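Local coordinates for catechol 1,2 dioxygenase (Acinetobacter radioresistens, PDB 2XSU), which probably catalyses the Fe(3+)-dependent intradiol cleavage of catechol by O2 to cis,cis-muconate, the first step from catechol in the beta-ketoadipate pathway, at residues Ala93-Ile99 with Glu298-Ser302; Thr103-Ile107 with Ala257-Leu262; Glu108-Ala114 with Arg307-Ala312; Leu238-Ile244 with Ile287-Leu293. The protein carries 1 engineered substitution. The contacts are given in a common frame with arbitrary orientation. Residue numbers count along the deposited sequence, not the author numbering.

Contact 1 of 4, residues Ala93-Ile99 with Glu298-Ser302; sequences ADAKAGI and EAAPS
A93 and D94 lie in the last part of helix 82-96. The CB of A93 points toward 298-302, and A93 O is 4.2 Å from P301 CG. D94 OD1 comes to 3.8 Å from P301 CG, but the D94 carboxylate forms salt bridges with R105 and R236. D94 CA and P301 CA are 6.9 Å apart. A97 CB packs on P301 CD at 3.7 Å. A97 CA is 6.6 Å from A300 CA. G98 then closes the helix in a Schellman motif. Its phi is positive (75°), and the bonds back are I99 N to D94 O (3.0 Å) and G98 N to A95 O (3.0 Å). The helix end thus meets the loop after strand 284-293 at the protein surface, in a small, mostly apolar interface of 197 Å². R236 NH2 donates a hydrogen bond to P301 O. The turn sends I99 (mt) back toward the extended A300-P301 backbone. I99 CD1 reaches P301 CD at 3.4 Å and A300 CB at 3.6 Å.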
loop_
_atom_site.group_PDB
_atom_site.type_symbol
_atom_site.label_atom_id
_atom_site.label_comp_id
_atom_site.label_asym_id
_atom_site.label_seq_id
_atom_site.Cartn_x
_atom_site.Cartn_y
_atom_site.Cartn_z
ATOM N N ALA A 93 1.986 -6.589 -26.920
ATOM C CA ALA A 93 2.609 -7.925 -26.962
ATOM C C ALA A 93 1.915 -8.845 -27.972
ATOM O O ALA A 93 2.593 -9.578 -28.724
ATOM C CB ALA A 93 2.620 -8.573 -25.576
ATOM N N ASP A 94 0.577 -8.793 -28.029
ATOM C CA ASP A 94 -0.175 -9.643 -28.959
ATOM C C ASP A 94 0.067 -9.210 -30.392
ATOM O O ASP A 94 0.262 -10.067 -31.276
ATOM C CB ASP A 94 -1.678 -9.610 -28.671
ATOM C CG ASP A 94 -2.084 -10.480 -27.485
ATOM O OD1 ASP A 94 -1.276 -11.212 -26.855
ATOM O OD2 ASP A 94 -3.273 -10.362 -27.134
ATOM N N ALA A 95 0.124 -7.900 -30.620
ATOM C CA ALA A 95 0.428 -7.383 -31.970
ATOM C C ALA A 95 1.790 -7.888 -32.436
ATOM O O ALA A 95 1.942 -8.318 -33.605
ATOM C CB ALA A 95 0.380 -5.863 -32.023
ATOM N N LYS A 96 2.782 -7.832 -31.552
ATOM C CA LYS A 96 4.147 -8.264 -31.917
ATOM C C LYS A 96 4.214 -9.782 -32.144
ATOM O O LYS A 96 5.136 -10.284 -32.801
ATOM C CB LYS A 96 5.162 -7.798 -30.875
ATOM C CG LYS A 96 5.445 -6.301 -30.986
ATOM C CD LYS A 96 6.172 -5.730 -29.771
ATOM C CE LYS A 96 6.308 -4.214 -29.872
ATOM N NZ LYS A 96 6.961 -3.653 -28.638
ATOM N N ALA A 97 3.234 -10.508 -31.612
ATOM C CA ALA A 97 3.104 -11.950 -31.882
ATOM C C ALA A 97 2.318 -12.283 -33.155
ATOM O O ALA A 97 2.205 -13.462 -33.538
ATOM C CB ALA A 97 2.476 -12.656 -30.642
ATOM N N GLY A 98 1.761 -11.272 -33.807
ATOM C CA GLY A 98 0.900 -11.477 -34.972
ATOM C C GLY A 98 -0.488 -11.990 -34.637
ATOM O O GLY A 98 -1.255 -12.359 -35.535
ATOM N N ILE A 99 -0.824 -11.985 -33.343
ATOM C CA ILE A 99 -2.163 -12.361 -32.907
ATOM C C ILE A 99 -3.071 -11.207 -33.214
ATOM O O ILE A 99 -2.929 -10.104 -32.650
ATOM C CB ILE A 99 -2.243 -12.675 -31.397
ATOM C CG1 ILE A 99 -1.258 -13.781 -31.031
ATOM C CG2 ILE A 99 -3.690 -13.036 -31.005
ATOM C CD1 ILE A 99 -1.084 -13.966 -29.566
ATOM N N GLU A 298 1.034 -22.140 -30.132
ATOM C CA GLU A 298 2.277 -22.291 -29.381
ATOM C C GLU A 298 3.009 -20.950 -29.204
ATOM O O GLU A 298 3.552 -20.668 -28.138
ATOM C CB GLU A 298 3.187 -23.337 -30.060
ATOM C CG GLU A 298 4.317 -23.886 -29.179
ATOM C CD GLU A 298 3.826 -24.850 -28.086
ATOM O OE1 GLU A 298 2.878 -24.505 -27.336
ATOM O OE2 GLU A 298 4.398 -25.959 -27.975
ATOM N N ALA A 299 2.997 -20.124 -30.247
ATOM C CA ALA A 299 3.615 -18.795 -30.228
ATOM C C ALA A 299 2.893 -17.739 -29.353
ATOM O O ALA A 299 3.477 -16.696 -29.014
ATOM C CB ALA A 299 3.749 -18.275 -31.668
ATOM N N ALA A 300 1.629 -17.991 -29.012
ATOM C CA ALA A 300 0.799 -16.973 -28.353
ATOM C C ALA A 300 1.234 -16.684 -26.903
ATOM O O ALA A 300 1.422 -17.625 -26.125
ATOM C CB ALA A 300 -0.684 -17.382 -28.393
ATOM N N PRO A 301 1.403 -15.386 -26.545
ATOM C CA PRO A 301 1.512 -15.066 -25.116
ATOM C C PRO A 301 0.254 -15.517 -24.373
ATOM O O PRO A 301 -0.831 -15.615 -24.971
ATOM C CB PRO A 301 1.597 -13.534 -25.091
ATOM C CG PRO A 301 2.015 -13.134 -26.473
ATOM C CD PRO A 301 1.485 -14.182 -27.394
ATOM N N SER A 302 0.390 -15.804 -23.081
ATOM C CA SER A 302 -0.786 -16.177 -22.281
ATOM C C SER A 302 -1.773 -15.004 -22.226
ATOM O O SER A 302 -1.351 -13.834 -22.167
ATOM C CB SER A 302 -0.373 -16.604 -20.869
ATOM O OG SER A 302 -1.492 -17.125 -20.158
#

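Contact 2 of 4, residues Thr103-Ile107 with Ala257-Leu262; sequences TPRTI and ATRDGL
T103-R105 is extended, near polyproline angles, and T106 is more fully stretched (-148/-172). Segment 257-262 ends in a type II beta turn from R259 to L262, closed by L262 N to R259 O at 3.0 Å. G261 holds the positive phi (100°). CA atoms are nearest at P104-G261 (6.8 Å) and T106-A257 (5.8 Å). T106, chi1 t, donates from OG1 to A257 O at 2.7 Å. R259 NH1 donates to R105 O at 2.8 Å, and P104 CB lies over one face of the guanidinium, 3.7 Å from R259 NE. R259 NH1 also forms a salt bridge with D91. The R105 CB points away, and its NH1 forms salt bridges with D91 and D94. L262 (mt) puts CD1 3.8 Å from T106 CG2 and CD2 3.8 Å from T103 CG2. I107 CG1 meets A257 CB at 3.7 Å. The pairing ties the linker after helix 82-96 to the loop entering strand 263-269. Its I107/A257 end lies near the intradiol dioxygenase iron site, the I107 side chain about 6 Å from that of the ligand H227.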
loop_
_atom_site.group_PDB
_atom_site.type_symbol
_atom_site.label_atom_id
_atom_site.label_comp_id
_atom_site.label_asym_id
_atom_site.label_seq_id
_atom_site.Cartn_x
_atom_site.Cartn_y
_atom_site.Cartn_z
ATOM N N THR A 103 -12.604 -10.680 -30.137
ATOM C CA THR A 103 -13.234 -9.587 -29.409
ATOM C C THR A 103 -12.139 -8.898 -28.565
ATOM O O THR A 103 -11.328 -9.595 -27.933
ATOM C CB THR A 103 -14.351 -10.164 -28.536
ATOM O OG1 THR A 103 -15.325 -10.772 -29.400
ATOM C CG2 THR A 103 -15.050 -9.044 -27.742
ATOM N N PRO A 104 -12.081 -7.540 -28.565
ATOM C CA PRO A 104 -11.047 -6.840 -27.779
ATOM C C PRO A 104 -11.154 -7.108 -26.269
ATOM O O PRO A 104 -12.257 -7.280 -25.742
ATOM C CB PRO A 104 -11.357 -5.348 -28.029
ATOM C CG PRO A 104 -12.086 -5.314 -29.291
ATOM C CD PRO A 104 -12.892 -6.583 -29.333
ATOM N N ARG A 105 -10.013 -7.110 -25.594
ATOM C CA ARG A 105 -9.960 -7.162 -24.135
ATOM C C ARG A 105 -10.194 -5.808 -23.485
ATOM O O ARG A 105 -9.924 -4.768 -24.090
ATOM C CB ARG A 105 -8.603 -7.714 -23.676
ATOM C CG ARG A 105 -7.422 -6.806 -24.058
ATOM C CD ARG A 105 -6.127 -7.088 -23.281
ATOM N NE ARG A 105 -5.669 -8.469 -23.328
ATOM C CZ ARG A 105 -4.892 -9.025 -24.262
ATOM N NH1 ARG A 105 -4.480 -8.371 -25.346
ATOM N NH2 ARG A 105 -4.546 -10.302 -24.111
ATOM N N THR A 106 -10.695 -5.830 -22.258
ATOM C CA THR A 106 -10.583 -4.659 -21.393
ATOM C C THR A 106 -10.480 -5.070 -19.924
ATOM O O THR A 106 -10.293 -6.272 -19.629
ATOM C CB THR A 106 -11.650 -3.579 -21.707
ATOM O OG1 THR A 106 -11.217 -2.335 -21.143
ATOM C CG2 THR A 106 -13.055 -3.972 -21.191
ATOM N N ILE A 107 -10.543 -4.096 -19.018
ATOM C CA ILE A 107 -10.175 -4.384 -17.622
ATOM C C ILE A 107 -11.158 -5.296 -16.908
ATOM O O ILE A 107 -12.387 -5.274 -17.202
ATOM C CB ILE A 107 -9.949 -3.105 -16.808
ATOM C CG1 ILE A 107 -11.273 -2.393 -16.528
ATOM C CG2 ILE A 107 -8.933 -2.209 -17.549
ATOM C CD1 ILE A 107 -11.102 -1.155 -15.556
ATOM N N ALA A 257 -11.876 2.093 -19.517
ATOM C CA ALA A 257 -12.094 0.746 -20.053
ATOM C C ALA A 257 -12.842 0.708 -21.381
ATOM O O ALA A 257 -12.799 -0.317 -22.076
ATOM C CB ALA A 257 -12.828 -0.105 -19.024
ATOM N N THR A 258 -13.538 1.788 -21.743
ATOM C CA THR A 258 -14.356 1.760 -22.955
ATOM C C THR A 258 -13.465 1.663 -24.198
ATOM O O THR A 258 -12.389 2.306 -24.276
ATOM C CB THR A 258 -15.234 3.030 -23.040
ATOM O OG1 THR A 258 -15.960 3.171 -21.825
ATOM C CG2 THR A 258 -16.269 2.964 -24.172
ATOM N N ARG A 259 -13.905 0.846 -25.157
ATOM C CA ARG A 259 -13.203 0.627 -26.437
ATOM C C ARG A 259 -14.162 0.501 -27.571
ATOM O O ARG A 259 -15.249 -0.052 -27.412
ATOM C CB ARG A 259 -12.504 -0.756 -26.460
ATOM C CG ARG A 259 -11.432 -0.945 -25.483
ATOM C CD ARG A 259 -10.750 -2.236 -25.821
ATOM N NE ARG A 259 -9.859 -2.093 -26.963
ATOM C CZ ARG A 259 -8.695 -2.721 -27.047
ATOM N NH1 ARG A 259 -8.315 -3.540 -26.067
ATOM N NH2 ARG A 259 -7.898 -2.514 -28.106
ATOM N N ASP A 260 -13.719 0.928 -28.757
ATOM C CA ASP A 260 -14.419 0.551 -29.971
ATOM C C ASP A 260 -14.505 -0.975 -30.054
ATOM O O ASP A 260 -13.541 -1.709 -29.788
ATOM C CB ASP A 260 -13.671 1.088 -31.207
ATOM C CG ASP A 260 -13.715 2.607 -31.322
ATOM O OD1 ASP A 260 -14.582 3.269 -30.693
ATOM O OD2 ASP A 260 -12.859 3.153 -32.074
ATOM N N GLY A 261 -15.676 -1.448 -30.408
ATOM C CA GLY A 261 -15.914 -2.866 -30.503
ATOM C C GLY A 261 -16.629 -3.379 -29.280
ATOM O O GLY A 261 -17.199 -4.476 -29.324
ATOM N N LEU A 262 -16.624 -2.589 -28.194
ATOM C CA LEU A 262 -17.236 -3.032 -26.938
ATOM C C LEU A 262 -18.374 -2.126 -26.507
ATOM O O LEU A 262 -18.736 -2.105 -25.323
ATOM C CB LEU A 262 -16.198 -3.112 -25.809
ATOM C CG LEU A 262 -15.008 -4.047 -26.064
ATOM C CD1 LEU A 262 -14.121 -4.063 -24.807
ATOM C CD2 LEU A 262 -15.487 -5.466 -26.412
#

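Contact 3 of 4, residues Glu108-Ala114 with Arg307-Ala312; sequences EGPLYVA and RRRASA
This contact brings the C-terminal tail alongside the segment that follows the linker from the N-terminal helices. The two form a short, weakly bonded parallel pair, 113-114 with 310-311, in an intradiol dioxygenase chain. It rests on the A114-S311 bridge, with a CA-CA distance of 4.4 Å. A114 N donates to A310 O at 2.9 Å, and A312 N to A114 O at 3.1 Å. V113 CG2 meets A310 CB at 4.0 Å, and on the other face A114 CB meets S311 CB at 4.0 Å. Before the strands the segments spread apart. There a water accepts a hydrogen bond from A310 N (3.0 Å) and donates to Y112 O (2.6 Å). E108 (chi1 and chi2 t) and R309 form a bidentate salt bridge, R309 NH2 to E108 OE1 and R309 NE to E108 OE2, each 2.9 Å. R309 CD packs 3.7 Å from Y112 CD2, while Y112 OH is hydrogen-bonded to E157. R307 is fully extended, all chi t, and makes a cation-pi contact with W58 of the second subunit. R307 NH2 is 3.7 Å from P110 CA. A second water links R307 to E108, 3.0 Å from R307 NH1 and 2.9 Å from E108 OE1.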
loop_
_atom_site.group_PDB
_atom_site.type_symbol
_atom_site.label_atom_id
_atom_site.label_comp_id
_atom_site.label_asym_id
_atom_site.label_seq_id
_atom_site.Cartn_x
_atom_site.Cartn_y
_atom_site.Cartn_z
ATOM N N GLU A 108 -10.623 -6.118 -16.014
ATOM C CA GLU A 108 -11.458 -6.995 -15.183
ATOM C C GLU A 108 -12.230 -6.212 -14.108
ATOM O O GLU A 108 -13.360 -6.581 -13.785
ATOM C CB GLU A 108 -10.552 -8.021 -14.492
ATOM C CG GLU A 108 -11.272 -9.114 -13.703
ATOM C CD GLU A 108 -10.291 -10.110 -13.071
ATOM O OE1 GLU A 108 -9.263 -10.438 -13.711
ATOM O OE2 GLU A 108 -10.556 -10.582 -11.939
ATOM N N GLY A 109 -11.621 -5.161 -13.542
ATOM C CA GLY A 109 -12.144 -4.541 -12.329
ATOM C C GLY A 109 -11.856 -5.430 -11.129
ATOM O O GLY A 109 -11.368 -6.558 -11.277
ATOM N N PRO A 110 -12.196 -4.939 -9.935
ATOM C CA PRO A 110 -11.858 -5.643 -8.718
ATOM C C PRO A 110 -12.969 -6.477 -8.107
ATOM O O PRO A 110 -12.805 -6.935 -6.949
ATOM C CB PRO A 110 -11.500 -4.483 -7.770
ATOM C CG PRO A 110 -12.431 -3.399 -8.150
ATOM C CD PRO A 110 -12.599 -3.551 -9.679
ATOM N N LEU A 111 -14.061 -6.709 -8.844
ATOM C CA LEU A 111 -15.282 -7.242 -8.190
ATOM C C LEU A 111 -15.745 -8.624 -8.692
ATOM O O LEU A 111 -16.896 -9.046 -8.429
ATOM C CB LEU A 111 -16.425 -6.215 -8.267
ATOM C CG LEU A 111 -16.084 -4.827 -7.718
ATOM C CD1 LEU A 111 -17.282 -3.867 -7.914
ATOM C CD2 LEU A 111 -15.635 -4.883 -6.253
ATOM N N TYR A 112 -14.877 -9.358 -9.384
ATOM C CA TYR A 112 -15.196 -10.758 -9.690
ATOM C C TYR A 112 -15.293 -11.613 -8.436
ATOM O O TYR A 112 -14.509 -11.433 -7.492
ATOM C CB TYR A 112 -14.169 -11.357 -10.657
ATOM C CG TYR A 112 -14.403 -12.825 -10.974
ATOM C CD1 TYR A 112 -15.385 -13.226 -11.891
ATOM C CD2 TYR A 112 -13.627 -13.814 -10.362
ATOM C CE1 TYR A 112 -15.590 -14.579 -12.183
ATOM C CE2 TYR A 112 -13.799 -15.163 -10.649
ATOM C CZ TYR A 112 -14.772 -15.553 -11.561
ATOM O OH TYR A 112 -14.944 -16.895 -11.851
ATOM N N VAL A 113 -16.272 -12.526 -8.429
ATOM C CA VAL A 113 -16.385 -13.545 -7.352
ATOM C C VAL A 113 -16.507 -14.953 -7.985
ATOM O O VAL A 113 -17.408 -15.199 -8.771
ATOM C CB VAL A 113 -17.563 -13.249 -6.384
ATOM C CG1 VAL A 113 -17.596 -14.339 -5.257
ATOM C CG2 VAL A 113 -17.463 -11.834 -5.803
ATOM N N ALA A 114 -15.619 -15.896 -7.622
ATOM C CA ALA A 114 -15.671 -17.255 -8.149
ATOM C C ALA A 114 -16.738 -18.062 -7.400
ATOM O O ALA A 114 -17.004 -17.773 -6.242
ATOM C CB ALA A 114 -14.300 -17.931 -8.006
ATOM N N ARG A 307 -4.537 -13.762 -10.254
ATOM C CA ARG A 307 -4.925 -12.623 -9.439
ATOM C C ARG A 307 -5.744 -13.145 -8.257
ATOM O O ARG A 307 -6.533 -14.091 -8.416
ATOM C CB ARG A 307 -5.765 -11.655 -10.303
ATOM C CG ARG A 307 -6.123 -10.365 -9.579
ATOM C CD ARG A 307 -6.846 -9.331 -10.480
ATOM N NE ARG A 307 -7.272 -8.194 -9.668
ATOM C CZ ARG A 307 -7.915 -7.125 -10.125
ATOM N NH1 ARG A 307 -8.216 -7.022 -11.426
ATOM N NH2 ARG A 307 -8.254 -6.147 -9.283
ATOM N N ARG A 308 -5.561 -12.557 -7.074
ATOM C CA ARG A 308 -6.377 -12.948 -5.921
ATOM C C ARG A 308 -7.815 -12.486 -6.133
ATOM O O ARG A 308 -8.072 -11.307 -6.437
ATOM C CB ARG A 308 -5.816 -12.390 -4.607
ATOM C CG ARG A 308 -6.531 -12.964 -3.362
ATOM C CD ARG A 308 -5.721 -12.716 -2.105
ATOM N NE ARG A 308 -5.625 -11.303 -1.799
ATOM C CZ ARG A 308 -4.765 -10.795 -0.911
ATOM N NH1 ARG A 308 -3.911 -11.590 -0.274
ATOM N NH2 ARG A 308 -4.739 -9.491 -0.705
ATOM N N ARG A 309 -8.734 -13.439 -6.074
ATOM C CA ARG A 309 -10.135 -13.134 -6.352
ATOM C C ARG A 309 -10.990 -13.719 -5.257
ATOM O O ARG A 309 -10.669 -14.792 -4.718
ATOM C CB ARG A 309 -10.545 -13.708 -7.709
ATOM C CG ARG A 309 -9.882 -12.963 -8.864
ATOM C CD ARG A 309 -9.947 -13.753 -10.123
ATOM N NE ARG A 309 -9.342 -13.081 -11.279
ATOM C CZ ARG A 309 -8.374 -13.587 -12.034
ATOM N NH1 ARG A 309 -7.798 -14.757 -11.736
ATOM N NH2 ARG A 309 -7.937 -12.883 -13.088
ATOM N N ALA A 310 -12.044 -12.991 -4.906
ATOM C CA ALA A 310 -13.030 -13.483 -3.948
ATOM C C ALA A 310 -13.656 -14.804 -4.444
ATOM O O ALA A 310 -13.683 -15.091 -5.636
ATOM C CB ALA A 310 -14.088 -12.425 -3.734
ATOM N N SER A 311 -14.116 -15.628 -3.504
ATOM C CA SER A 311 -14.865 -16.837 -3.842
ATOM C C SER A 311 -15.930 -17.072 -2.769
ATOM O O SER A 311 -15.789 -16.615 -1.631
ATOM C CB SER A 311 -13.941 -18.054 -3.992
ATOM O OG SER A 311 -13.348 -18.384 -2.744
ATOM N N ALA A 312 -17.011 -17.742 -3.148
ATOM C CA ALA A 312 -18.105 -18.003 -2.205
ATOM C C ALA A 312 -18.878 -19.230 -2.647
ATOM O O ALA A 312 -18.549 -19.839 -3.661
ATOM C CB ALA A 312 -19.018 -16.792 -2.087
ATOM O OXT ALA A 312 -19.829 -19.661 -1.964
HETATM O O HOH W 1 -7.143 -8.519 -13.796
HETATM O O HOH W 2 -12.557 -10.326 -6.135
#

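Contact 4 of 4, residues Leu238-Ile244 with Ile287-Leu293; sequences LTTQFNI and ITFNVEL
F242 overlaps both I287 and F289. Its chi1 is p, which lays the ring across the gap between the two strands. I287 CG2 sits over one ring face, 4.1 Å from the centroid, as a CH-pi contact, and I287 CD1 is 3.6 Å from F242 CE1. In return, F242 CB lies over the face of the F289 ring, 4.2 Å from its centroid. The two rings meet obliquely, with planes at 54° and centroids 5.4 Å apart. F289 has chi1 t, and T240 CG2 approaches its ring edge, 4.3 Å from F289 CE2. The strands run in nearly opposite directions, 161° apart. CA atoms are nearest at L238-L293 (7.4 Å), F242-F289 (7.7 Å) and I244-I287 (8.9 Å), so side chains rather than backbones fill the space. At one end L238 (tp) packs CD2 on V291 CG1 at 3.8 Å. At the other, I244 CD1 meets I287 CD1 at 4.0 Å. Q241 CB points away, and its side chain is about 4 Å from those of the iron ligands H225 and H227. Both strands pair with strand 263-269, and their side chains pack across the interior of the curled mixed sheet of the dioxygenase domain. I139 and A264 also touch F242 there.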
loop_
_atom_site.group_PDB
_atom_site.type_symbol
_atom_site.label_atom_id
_atom_site.label_comp_id
_atom_site.label_asym_id
_atom_site.label_seq_id
_atom_site.Cartn_x
_atom_site.Cartn_y
_atom_site.Cartn_z
ATOM N N LEU A 238 -10.541 -14.836 -22.566
ATOM C CA LEU A 238 -10.839 -13.437 -22.826
ATOM C C LEU A 238 -11.423 -12.775 -21.599
ATOM O O LEU A 238 -12.355 -13.297 -20.998
ATOM C CB LEU A 238 -11.820 -13.305 -23.986
ATOM C CG LEU A 238 -12.388 -11.902 -24.301
ATOM C CD1 LEU A 238 -11.279 -10.952 -24.763
ATOM C CD2 LEU A 238 -13.482 -11.960 -25.345
ATOM N N THR A 239 -10.863 -11.611 -21.251
ATOM C CA THR A 239 -11.438 -10.737 -20.223
ATOM C C THR A 239 -11.970 -9.515 -20.951
ATOM O O THR A 239 -11.220 -8.810 -21.626
ATOM C CB THR A 239 -10.384 -10.293 -19.184
ATOM O OG1 THR A 239 -9.844 -11.451 -18.520
ATOM C CG2 THR A 239 -11.019 -9.318 -18.127
ATOM N N THR A 240 -13.281 -9.275 -20.866
ATOM C CA THR A 240 -13.860 -8.141 -21.610
ATOM C C THR A 240 -15.110 -7.582 -20.924
ATOM O O THR A 240 -15.399 -7.939 -19.784
ATOM C CB THR A 240 -14.111 -8.524 -23.103
ATOM O OG1 THR A 240 -14.338 -7.334 -23.885
ATOM C CG2 THR A 240 -15.270 -9.485 -23.215
ATOM N N GLN A 241 -15.768 -6.621 -21.581
ATOM C CA GLN A 241 -17.071 -6.114 -21.144
ATOM C C GLN A 241 -17.824 -5.574 -22.351
ATOM O O GLN A 241 -17.252 -5.432 -23.422
ATOM C CB GLN A 241 -16.926 -4.993 -20.131
ATOM C CG GLN A 241 -16.468 -3.683 -20.685
ATOM C CD GLN A 241 -16.264 -2.637 -19.603
ATOM O OE1 GLN A 241 -16.276 -2.947 -18.396
ATOM N NE2 GLN A 241 -16.064 -1.395 -20.034
ATOM N N PHE A 242 -19.103 -5.266 -22.156
ATOM C CA PHE A 242 -19.710 -4.273 -23.039
ATOM C C PHE A 242 -20.181 -3.087 -22.228
ATOM O O PHE A 242 -20.499 -3.221 -21.025
ATOM C CB PHE A 242 -20.840 -4.824 -23.962
ATOM C CG PHE A 242 -22.082 -5.296 -23.255
ATOM C CD1 PHE A 242 -23.021 -4.393 -22.746
ATOM C CD2 PHE A 242 -22.364 -6.666 -23.133
ATOM C CE1 PHE A 242 -24.182 -4.825 -22.072
ATOM C CE2 PHE A 242 -23.533 -7.115 -22.482
ATOM C CZ PHE A 242 -24.441 -6.203 -21.940
ATOM N N ASN A 243 -20.154 -1.914 -22.873
ATOM C CA ASN A 243 -20.771 -0.704 -22.347
ATOM C C ASN A 243 -22.016 -0.452 -23.159
ATOM O O ASN A 243 -22.240 -1.113 -24.191
ATOM C CB ASN A 243 -19.846 0.485 -22.530
ATOM C CG ASN A 243 -18.693 0.451 -21.602
ATOM O OD1 ASN A 243 -18.848 0.681 -20.394
ATOM N ND2 ASN A 243 -17.522 0.129 -22.133
ATOM N N ILE A 244 -22.868 0.430 -22.637
ATOM C CA ILE A 244 -24.171 0.669 -23.266
ATOM C C ILE A 244 -24.212 2.079 -23.801
ATOM O O ILE A 244 -23.949 3.052 -23.063
ATOM C CB ILE A 244 -25.308 0.410 -22.251
ATOM C CG1 ILE A 244 -25.260 -1.054 -21.786
ATOM C CG2 ILE A 244 -26.682 0.744 -22.883
ATOM C CD1 ILE A 244 -26.233 -1.413 -20.712
ATOM N N ILE A 287 -29.927 -6.684 -25.742
ATOM C CA ILE A 287 -28.562 -6.456 -26.226
ATOM C C ILE A 287 -28.020 -7.722 -26.858
ATOM O O ILE A 287 -28.155 -8.821 -26.286
ATOM C CB ILE A 287 -27.645 -5.974 -25.076
ATOM C CG1 ILE A 287 -28.024 -4.532 -24.730
ATOM C CG2 ILE A 287 -26.153 -6.113 -25.465
ATOM C CD1 ILE A 287 -27.339 -3.975 -23.511
ATOM N N THR A 288 -27.452 -7.572 -28.061
ATOM C CA THR A 288 -26.682 -8.623 -28.700
ATOM C C THR A 288 -25.207 -8.371 -28.444
ATOM O O THR A 288 -24.687 -7.280 -28.752
ATOM C CB THR A 288 -26.943 -8.685 -30.244
ATOM O OG1 THR A 288 -28.340 -8.925 -30.477
ATOM C CG2 THR A 288 -26.120 -9.806 -30.921
ATOM N N PHE A 289 -24.536 -9.368 -27.875
ATOM C CA PHE A 289 -23.098 -9.311 -27.730
ATOM C C PHE A 289 -22.472 -10.666 -28.125
ATOM O O PHE A 289 -22.436 -11.626 -27.323
ATOM C CB PHE A 289 -22.734 -8.891 -26.299
ATOM C CG PHE A 289 -21.253 -8.637 -26.095
ATOM C CD1 PHE A 289 -20.638 -7.532 -26.683
ATOM C CD2 PHE A 289 -20.490 -9.496 -25.284
ATOM C CE1 PHE A 289 -19.259 -7.285 -26.481
ATOM C CE2 PHE A 289 -19.115 -9.268 -25.089
ATOM C CZ PHE A 289 -18.506 -8.160 -25.692
ATOM N N ASN A 290 -22.014 -10.735 -29.373
ATOM C CA ASN A 290 -21.291 -11.900 -29.877
ATOM C C ASN A 290 -19.839 -11.833 -29.465
ATOM O O ASN A 290 -19.271 -10.731 -29.252
ATOM C CB ASN A 290 -21.427 -12.003 -31.406
ATOM C CG ASN A 290 -22.859 -12.067 -31.841
ATOM O OD1 ASN A 290 -23.666 -12.814 -31.260
ATOM N ND2 ASN A 290 -23.212 -11.259 -32.837
ATOM N N VAL A 291 -19.246 -13.003 -29.297
ATOM C CA VAL A 291 -17.862 -13.094 -28.875
ATOM C C VAL A 291 -17.081 -13.949 -29.859
ATOM O O VAL A 291 -17.500 -15.058 -30.193
ATOM C CB VAL A 291 -17.733 -13.698 -27.470
ATOM C CG1 VAL A 291 -16.269 -13.871 -27.099
ATOM C CG2 VAL A 291 -18.410 -12.793 -26.431
ATOM N N GLU A 292 -15.948 -13.424 -30.300
ATOM C CA GLU A 292 -15.025 -14.173 -31.154
ATOM C C GLU A 292 -13.741 -14.465 -30.385
ATOM O O GLU A 292 -13.058 -13.546 -29.892
ATOM C CB GLU A 292 -14.740 -13.350 -32.414
ATOM C CG GLU A 292 -13.707 -13.899 -33.364
ATOM C CD GLU A 292 -13.516 -12.975 -34.571
ATOM O OE1 GLU A 292 -14.431 -12.904 -35.423
ATOM O OE2 GLU A 292 -12.466 -12.292 -34.644
ATOM N N LEU A 293 -13.417 -15.748 -30.279
ATOM C CA LEU A 293 -12.214 -16.207 -29.590
ATOM C C LEU A 293 -11.107 -16.578 -30.580
ATOM O O LEU A 293 -11.383 -17.069 -31.692
ATOM C CB LEU A 293 -12.529 -17.421 -28.696
ATOM C CG LEU A 293 -13.544 -17.222 -27.575
ATOM C CD1 LEU A 293 -13.775 -18.558 -26.846
ATOM C CD2 LEU A 293 -13.043 -16.160 -26.607
#

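The four contacts run from the surface to the iron site. Contact 1 is joined to contact 2 by a salt bridge, D94 OD2 to R105 NH1, at 2.9 Å. Contacts 2 and 4 are the closest pair, with centres 8 Å apart. P104 O meets T240 OG1 at 2.8 Å and L262 O meets N243 N at 2.8 Å, both probable hydrogen bonds. Contact 3 continues directly from I107 of contact 2, and its E108 CA packs on T239 CG2 of contact 4 at 3.8 Å. Contacts 2, 3 and 4 approach the iron: the I107 side chain is about 8 Å away, and G109 and the Q241 side chain about 6 Å. Contacts 1 and 3 both touch the second subunit.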